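PDB 4WOK: UDP-glucose 4-epimerase from Brucella ovis, which probably catalyses the NAD-dependent interconversion of UDP-glucose and UDP-galactose. Local coordinates for residues L15-A20 and H82-A87; A97-N102 and N149-T154. The protein carries 2 engineered substitutions. All coordinates share one frame; numbering follows the deposited sequence.

Contact 1. Residues L15-A20 and H82-A87; sequences LVVGGA and HFAASA. With NAD (nicotinamide-adenine-dinucleotide), chain B.
The Phe83 ring meets its neighbours at the edge: Val16 CG1, Val17 O and C4D of NAD all lie near its plane. Val16 CG1 approaches CD2 and CE2 equally, at 3.9 Å from Phe83 CD2, because it stands anti to the backbone N (chi1 -173°). The His82 ring has Ala84 CB at its edge and Val17 CG1 at an oblique angle; its NE2 is hydrogen-bonded to Thr107. Val17 CG1 also packs on Ala84 CB, at 3.6 Å, and the same CB lies 3.6 Å from adenine C4A of NAD. In the backbone, Val17 and His82 form a parallel bridge, and Phe83 N donates to Val17 O at 2.8 Å. Strands 13-17 and 79-82 are adjacent in the central parallel sheet of a Rossmann fold, and the chain leaves both strand ends here to meet the cofactor. A type II turn from Val16 to Gly19 starts the glycine-rich strand-turn-helix segment, consistent with a GxGxxG motif. At Gly18, with phi +82°, a CB would run into Phe83 C and Ala84 N; its bare CA instead comes within 3.4 Å of the adenosine ribose oxygen O4B of NAD.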
loop_
_atom_site.group_PDB
_atom_site.type_symbol
_atom_site.label_atom_id
_atom_site.label_comp_id
_atom_site.label_asym_id
_atom_site.label_seq_id
_atom_site.Cartn_x
_atom_site.Cartn_y
_atom_site.Cartn_z
ATOM N N LEU A 15 -6.812 -4.708 -15.133
ATOM C CA LEU A 15 -6.264 -5.878 -14.470
ATOM C C LEU A 15 -5.667 -5.465 -13.121
ATOM O O LEU A 15 -4.732 -4.668 -13.053
ATOM C CB LEU A 15 -5.205 -6.556 -15.341
ATOM C CG LEU A 15 -4.658 -7.869 -14.775
ATOM C CD1 LEU A 15 -5.749 -8.939 -14.858
ATOM C CD2 LEU A 15 -3.414 -8.281 -15.563
ATOM N N VAL A 16 -6.230 -5.997 -12.050
ATOM C CA VAL A 16 -5.768 -5.662 -10.711
ATOM C C VAL A 16 -5.008 -6.852 -10.159
ATOM O O VAL A 16 -5.583 -7.814 -9.644
ATOM C CB VAL A 16 -6.929 -5.280 -9.787
ATOM C CG1 VAL A 16 -6.391 -4.766 -8.460
ATOM C CG2 VAL A 16 -7.813 -4.205 -10.459
ATOM N N VAL A 17 -3.696 -6.779 -10.306
ATOM C CA VAL A 17 -2.811 -7.834 -9.885
ATOM C C VAL A 17 -2.575 -7.698 -8.374
ATOM O O VAL A 17 -2.170 -6.645 -7.911
ATOM C CB VAL A 17 -1.501 -7.753 -10.681
ATOM C CG1 VAL A 17 -0.601 -8.874 -10.296
ATOM C CG2 VAL A 17 -1.802 -7.834 -12.188
ATOM N N GLY A 18 -2.848 -8.749 -7.608
ATOM C CA GLY A 18 -2.871 -8.620 -6.154
ATOM C C GLY A 18 -4.210 -8.070 -5.674
ATOM O O GLY A 18 -4.343 -7.607 -4.537
ATOM N N GLY A 19 -5.217 -8.137 -6.543
ATOM C CA GLY A 19 -6.534 -7.568 -6.265
ATOM C C GLY A 19 -7.421 -8.286 -5.256
ATOM O O GLY A 19 -8.537 -7.830 -4.965
ATOM N N ALA A 20 -6.942 -9.397 -4.706
ATOM C CA ALA A 20 -7.676 -10.094 -3.641
ATOM C C ALA A 20 -7.205 -9.654 -2.250
ATOM O O ALA A 20 -7.754 -10.083 -1.219
ATOM C CB ALA A 20 -7.517 -11.614 -3.801
ATOM N N HIS A 82 -0.486 -2.979 -10.126
ATOM C CA HIS A 82 0.367 -4.030 -9.586
ATOM C C HIS A 82 0.478 -3.881 -8.070
ATOM O O HIS A 82 1.236 -3.048 -7.577
ATOM C CB HIS A 82 1.742 -3.964 -10.252
ATOM C CG HIS A 82 2.715 -4.990 -9.746
ATOM N ND1 HIS A 82 2.318 -6.097 -9.030
ATOM C CD2 HIS A 82 4.058 -5.081 -9.883
ATOM C CE1 HIS A 82 3.389 -6.826 -8.731
ATOM N NE2 HIS A 82 4.453 -6.226 -9.226
ATOM N N PHE A 83 -0.303 -4.677 -7.343
ATOM C CA PHE A 83 -0.237 -4.750 -5.878
ATOM C C PHE A 83 0.411 -6.042 -5.372
ATOM O O PHE A 83 0.490 -6.266 -4.166
ATOM C CB PHE A 83 -1.633 -4.707 -5.248
ATOM C CG PHE A 83 -2.390 -3.425 -5.468
ATOM C CD1 PHE A 83 -2.078 -2.286 -4.744
ATOM C CD2 PHE A 83 -3.459 -3.381 -6.358
ATOM C CE1 PHE A 83 -2.813 -1.097 -4.928
ATOM C CE2 PHE A 83 -4.188 -2.209 -6.540
ATOM C CZ PHE A 83 -3.859 -1.071 -5.824
ATOM N N ALA A 84 0.798 -6.918 -6.289
ATOM C CA ALA A 84 1.138 -8.286 -5.925
ATOM C C ALA A 84 2.566 -8.358 -5.398
ATOM O O ALA A 84 3.515 -8.524 -6.144
ATOM C CB ALA A 84 0.962 -9.205 -7.122
ATOM N N ALA A 85 2.744 -8.237 -4.090
ATOM C CA ALA A 85 4.103 -8.288 -3.569
ATOM C C ALA A 85 4.166 -8.853 -2.156
ATOM O O ALA A 85 3.140 -8.978 -1.482
ATOM C CB ALA A 85 4.718 -6.895 -3.607
ATOM N N SER A 86 5.377 -9.210 -1.730
ATOM C CA SER A 86 5.662 -9.468 -0.329
ATOM C C SER A 86 6.032 -8.122 0.319
ATOM O O SER A 86 6.833 -7.342 -0.221
ATOM C CB SER A 86 6.770 -10.520 -0.175
ATOM O OG SER A 86 6.399 -11.753 -0.791
ATOM N N ALA A 87 5.427 -7.850 1.469
ATOM C CA ALA A 87 5.355 -6.477 1.966
ATOM C C ALA A 87 5.778 -6.299 3.409
ATOM O O ALA A 87 5.415 -5.306 4.046
ATOM C CB ALA A 87 3.934 -5.948 1.791
HETATM P PA NAD B . -1.887 -7.812 0.816
HETATM O O1A NAD B . -0.917 -8.950 1.073
HETATM O O2A NAD B . -3.248 -7.712 1.438
HETATM O O5B NAD B . -2.225 -7.922 -0.880
HETATM C C5B NAD B . -1.179 -8.573 -1.567
HETATM C C4B NAD B . -1.897 -9.384 -2.678
HETATM O O4B NAD B . -0.946 -9.866 -3.637
HETATM C C3B NAD B . -2.491 -10.583 -1.929
HETATM O O3B NAD B . -3.823 -10.727 -2.353
HETATM C C2B NAD B . -1.594 -11.753 -2.405
HETATM O O2B NAD B . -2.306 -12.926 -2.455
HETATM C C1B NAD B . -1.211 -11.266 -3.850
HETATM N N9A NAD B . 0.088 -11.807 -4.294
HETATM C C8A NAD B . 1.328 -11.806 -3.620
HETATM N N7A NAD B . 2.307 -12.359 -4.345
HETATM C C5A NAD B . 1.675 -12.738 -5.537
HETATM C C6A NAD B . 2.162 -13.378 -6.697
HETATM N N6A NAD B . 3.483 -13.752 -6.783
HETATM N N1A NAD B . 1.322 -13.624 -7.730
HETATM C C2A NAD B . 0.012 -13.242 -7.592
HETATM N N3A NAD B . -0.597 -12.631 -6.535
HETATM C C4A NAD B . 0.294 -12.391 -5.524
HETATM O O3 NAD B . -0.869 -6.580 0.989
HETATM P PN NAD B . -1.477 -5.095 0.797
HETATM O O1N NAD B . -2.805 -4.924 0.117
HETATM O O2N NAD B . -1.030 -4.376 2.021
HETATM O O5D NAD B . -0.369 -4.225 -0.204
HETATM C C5D NAD B . -0.275 -4.734 -1.442
HETATM C C4D NAD B . 0.639 -3.776 -2.206
HETATM O O4D NAD B . 0.715 -2.489 -1.467
HETATM C C3D NAD B . 2.076 -4.335 -2.212
HETATM O O3D NAD B . 2.643 -3.902 -3.407
HETATM C C2D NAD B . 2.690 -3.598 -1.017
HETATM O O2D NAD B . 4.048 -3.417 -1.091
HETATM C C1D NAD B . 2.065 -2.211 -1.294
HETATM N N1N NAD B . 2.242 -1.337 -0.028
HETATM C C2N NAD B . 1.440 -1.632 1.072
HETATM C C3N NAD B . 1.587 -0.841 2.241
HETATM C C7N NAD B . 0.729 -1.152 3.438
HETATM O O7N NAD B . 0.809 -0.461 4.459
HETATM N N7N NAD B . -0.144 -2.220 3.366
HETATM C C4N NAD B . 2.529 0.190 2.257
HETATM C C5N NAD B . 3.318 0.456 1.138
HETATM C C6N NAD B . 3.169 -0.325 -0.017
#

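Contact 2. Residues A97-N102 and N149-T154; sequences AKYYRN and NPYGRT. With NAD (nicotinamide-adenine-dinucleotide), chain B.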
loop_
_atom_site.group_PDB
_atom_site.type_symbol
_atom_site.label_atom_id
_atom_site.label_comp_id
_atom_site.label_asym_id
_atom_site.label_seq_id
_atom_site.Cartn_x
_atom_site.Cartn_y
_atom_site.Cartn_z
ATOM N N ALA A 97 15.473 -13.778 0.224
ATOM C CA ALA A 97 15.179 -14.586 -0.971
ATOM C C ALA A 97 13.747 -14.410 -1.430
ATOM O O ALA A 97 13.464 -14.221 -2.624
ATOM C CB ALA A 97 15.463 -16.047 -0.695
ATOM N N LYS A 98 12.840 -14.460 -0.464
ATOM C CA LYS A 98 11.418 -14.306 -0.747
ATOM C C LYS A 98 11.126 -12.973 -1.411
ATOM O O LYS A 98 10.317 -12.892 -2.346
ATOM C CB LYS A 98 10.606 -14.431 0.542
ATOM C CG LYS A 98 9.108 -14.208 0.343
ATOM C CD LYS A 98 8.356 -14.596 1.624
ATOM C CE LYS A 98 6.861 -14.310 1.525
ATOM N NZ LYS A 98 6.167 -14.639 2.811
ATOM N N TYR A 99 11.784 -11.920 -0.942
ATOM C CA TYR A 99 11.482 -10.587 -1.452
ATOM C C TYR A 99 12.120 -10.348 -2.832
ATOM O O TYR A 99 11.465 -9.810 -3.727
ATOM C CB TYR A 99 11.892 -9.520 -0.413
ATOM C CG TYR A 99 10.867 -9.499 0.699
ATOM C CD1 TYR A 99 10.804 -10.538 1.618
ATOM C CD2 TYR A 99 9.894 -8.507 0.762
ATOM C CE1 TYR A 99 9.829 -10.574 2.593
ATOM C CE2 TYR A 99 8.913 -8.526 1.748
ATOM C CZ TYR A 99 8.887 -9.566 2.659
ATOM O OH TYR A 99 7.920 -9.611 3.638
ATOM N N TYR A 100 13.361 -10.775 -3.040
ATOM C CA TYR A 100 13.933 -10.653 -4.390
ATOM C C TYR A 100 13.142 -11.498 -5.385
ATOM O O TYR A 100 12.920 -11.073 -6.511
ATOM C CB TYR A 100 15.421 -11.051 -4.417
ATOM C CG TYR A 100 16.358 -9.983 -3.887
ATOM C CD1 TYR A 100 16.818 -8.966 -4.716
ATOM C CD2 TYR A 100 16.790 -9.992 -2.560
ATOM C CE1 TYR A 100 17.674 -7.989 -4.250
ATOM C CE2 TYR A 100 17.644 -9.005 -2.079
ATOM C CZ TYR A 100 18.078 -8.007 -2.933
ATOM O OH TYR A 100 18.926 -7.020 -2.500
ATOM N N ARG A 101 12.683 -12.676 -4.971
ATOM C CA ARG A 101 11.943 -13.541 -5.895
ATOM C C ARG A 101 10.578 -12.943 -6.261
ATOM O O ARG A 101 10.256 -12.778 -7.434
ATOM C CB ARG A 101 11.746 -14.932 -5.307
ATOM C CG ARG A 101 10.777 -15.810 -6.103
ATOM C CD ARG A 101 10.631 -17.200 -5.490
ATOM N NE ARG A 101 9.689 -18.040 -6.240
ATOM C CZ ARG A 101 10.040 -18.801 -7.272
ATOM N NH1 ARG A 101 11.303 -18.830 -7.678
ATOM N NH2 ARG A 101 9.131 -19.542 -7.901
ATOM N N ASN A 102 9.774 -12.631 -5.245
ATOM C CA ASN A 102 8.417 -12.127 -5.474
ATOM C C ASN A 102 8.424 -10.712 -6.043
ATOM O O ASN A 102 7.720 -10.404 -7.010
ATOM C CB ASN A 102 7.610 -12.158 -4.169
ATOM C CG ASN A 102 6.156 -12.620 -4.369
ATOM O OD1 ASN A 102 5.869 -13.521 -5.170
ATOM N ND2 ASN A 102 5.236 -12.013 -3.612
ATOM N N ASN A 149 16.601 -1.920 4.130
ATOM C CA ASN A 149 16.204 -3.328 4.229
ATOM C C ASN A 149 15.800 -3.890 2.862
ATOM O O ASN A 149 15.499 -3.124 1.929
ATOM C CB ASN A 149 15.070 -3.512 5.245
ATOM C CG ASN A 149 13.860 -2.653 4.940
ATOM O OD1 ASN A 149 13.291 -2.727 3.854
ATOM N ND2 ASN A 149 13.443 -1.845 5.916
ATOM N N PRO A 150 15.816 -5.226 2.726
ATOM C CA PRO A 150 15.544 -5.803 1.399
ATOM C C PRO A 150 14.167 -5.442 0.837
ATOM O O PRO A 150 14.024 -5.330 -0.386
ATOM C CB PRO A 150 15.662 -7.312 1.652
ATOM C CG PRO A 150 16.744 -7.393 2.718
ATOM C CD PRO A 150 16.423 -6.214 3.638
ATOM N N TYR A 151 13.175 -5.256 1.701
ATOM C CA TYR A 151 11.863 -4.840 1.219
ATOM C C TYR A 151 11.960 -3.515 0.468
ATOM O O TYR A 151 11.544 -3.434 -0.688
ATOM C CB TYR A 151 10.863 -4.717 2.364
ATOM C CG TYR A 151 9.558 -4.067 1.942
ATOM C CD1 TYR A 151 8.677 -4.726 1.087
ATOM C CD2 TYR A 151 9.207 -2.798 2.397
ATOM C CE1 TYR A 151 7.486 -4.140 0.698
ATOM C CE2 TYR A 151 8.007 -2.206 2.016
ATOM C CZ TYR A 151 7.155 -2.885 1.167
ATOM O OH TYR A 151 5.967 -2.312 0.772
ATOM N N GLY A 152 12.513 -2.490 1.120
ATOM C CA GLY A 152 12.752 -1.213 0.465
ATOM C C GLY A 152 13.625 -1.365 -0.771
ATOM O O GLY A 152 13.368 -0.764 -1.808
ATOM N N ARG A 153 14.657 -2.194 -0.667
ATOM C CA ARG A 153 15.570 -2.457 -1.774
ATOM C C ARG A 153 14.826 -2.984 -2.995
ATOM O O ARG A 153 15.021 -2.534 -4.120
ATOM C CB ARG A 153 16.627 -3.472 -1.336
ATOM C CG ARG A 153 17.837 -3.584 -2.244
ATOM C CD ARG A 153 19.004 -2.776 -1.683
ATOM N NE ARG A 153 19.234 -1.571 -2.466
ATOM C CZ ARG A 153 19.856 -0.488 -2.018
ATOM N NH1 ARG A 153 20.007 0.554 -2.826
ATOM N NH2 ARG A 153 20.318 -0.444 -0.769
ATOM N N THR A 154 13.956 -3.968 -2.772
ATOM C CA THR A 154 13.310 -4.611 -3.907
ATOM C C THR A 154 12.238 -3.711 -4.531
ATOM O O THR A 154 12.009 -3.777 -5.737
ATOM C CB THR A 154 12.691 -5.975 -3.515
ATOM O OG1 THR A 154 11.712 -5.794 -2.489
ATOM C CG2 THR A 154 13.771 -6.935 -3.036
HETATM P PA NAD B . -1.887 -7.812 0.816
HETATM O O1A NAD B . -0.917 -8.950 1.073
HETATM O O2A NAD B . -3.248 -7.712 1.438
HETATM O O5B NAD B . -2.225 -7.922 -0.880
HETATM C C5B NAD B . -1.179 -8.573 -1.567
HETATM C C4B NAD B . -1.897 -9.384 -2.678
HETATM O O4B NAD B . -0.946 -9.866 -3.637
HETATM C C3B NAD B . -2.491 -10.583 -1.929
HETATM O O3B NAD B . -3.823 -10.727 -2.353
HETATM C C2B NAD B . -1.594 -11.753 -2.405
HETATM O O2B NAD B . -2.306 -12.926 -2.455
HETATM C C1B NAD B . -1.211 -11.266 -3.850
HETATM N N9A NAD B . 0.088 -11.807 -4.294
HETATM C C8A NAD B . 1.328 -11.806 -3.620
HETATM N N7A NAD B . 2.307 -12.359 -4.345
HETATM C C5A NAD B . 1.675 -12.738 -5.537
HETATM C C6A NAD B . 2.162 -13.378 -6.697
HETATM N N6A NAD B . 3.483 -13.752 -6.783
HETATM N N1A NAD B . 1.322 -13.624 -7.730
HETATM C C2A NAD B . 0.012 -13.242 -7.592
HETATM N N3A NAD B . -0.597 -12.631 -6.535
HETATM C C4A NAD B . 0.294 -12.391 -5.524
HETATM O O3 NAD B . -0.869 -6.580 0.989
HETATM P PN NAD B . -1.477 -5.095 0.797
HETATM O O1N NAD B . -2.805 -4.924 0.117
HETATM O O2N NAD B . -1.030 -4.376 2.021
HETATM O O5D NAD B . -0.369 -4.225 -0.204
HETATM C C5D NAD B . -0.275 -4.734 -1.442
HETATM C C4D NAD B . 0.639 -3.776 -2.206
HETATM O O4D NAD B . 0.715 -2.489 -1.467
HETATM C C3D NAD B . 2.076 -4.335 -2.212
HETATM O O3D NAD B . 2.643 -3.902 -3.407
HETATM C C2D NAD B . 2.690 -3.598 -1.017
HETATM O O2D NAD B . 4.048 -3.417 -1.091
HETATM C C1D NAD B . 2.065 -2.211 -1.294
HETATM N N1N NAD B . 2.242 -1.337 -0.028
HETATM C C2N NAD B . 1.440 -1.632 1.072
HETATM C C3N NAD B . 1.587 -0.841 2.241
HETATM C C7N NAD B . 0.729 -1.152 3.438
HETATM O O7N NAD B . 0.809 -0.461 4.459
HETATM N N7N NAD B . -0.144 -2.220 3.366
HETATM C C4N NAD B . 2.529 0.190 2.257
HETATM C C5N NAD B . 3.318 0.456 1.138
HETATM C C6N NAD B . 3.169 -0.325 -0.017
#
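Tyr99 points its CB toward helix 150-169, and its ring crosses that of Tyr151 obliquely, with Tyr99 CE2 3.9 Å from Tyr151 CD1. This is apolar contact between ring carbons; the hydroxyl of Tyr99 reaches past it to Glu91 and to the backbone N of Tyr88. The carbonyl O of Tyr99 lies 3.7 Å from Thr154 CG2. That methyl next serves Tyr100, sitting over one face of its ring, 4.0 Å from the centroid and only 11° off the normal, a CH-pi contact. Thr154 has CG2 anti to its carbonyl carbon, which turns the methyl to the tyrosines, while OG1 is hydrogen-bonded to Asn103. The two short helical segments run almost parallel, their axes 14° apart and 9.3 Å away at closest approach, as expected of helices that follow successive strands on one side of a Rossmann sheet. Asn149 supplies the N-cap of the second helix: its OD1 accepts from Gly152 N at 2.9 Å, nearly along the C=O axis. Tyr151, whose place in the sequence is consistent with the tyrosine of the family's YxxxK motif, shares a 2.9 Å hydrogen bond between its OH and O2D of the nicotinamide ribose; that oxygen lies at the edge of the tyrosine ring, in its plane. At the end of the first segment, Asn102 grips the adenine with both ends of its carboxamide: OD1 accepts from N6A of NAD, and ND2 donates to N7A at 3.0 Å with an N-H...N angle of 160°.

Starting from the N terminus, strand 13-17 is the first element of the central sheet, and contact 1 closes a loop of 61 residues when the chain returns through strand 79-82. The chain then passes through helix 89-94 into helix 96-116, where contact 2 opens; it closes 46 residues later, at the start of helix 150-169, after strand 121-125. The two closures therefore follow in series, neither nested nor crossed. Contact 1 joins neighbouring strand ends within the sheet, whereas contact 2 joins two helices packed beside it. Their centres lie about 15 Å apart, NAD touches both, and the loop of contact 1 packs on contact 2, Ser86 lying against Tyr99 and Tyr151.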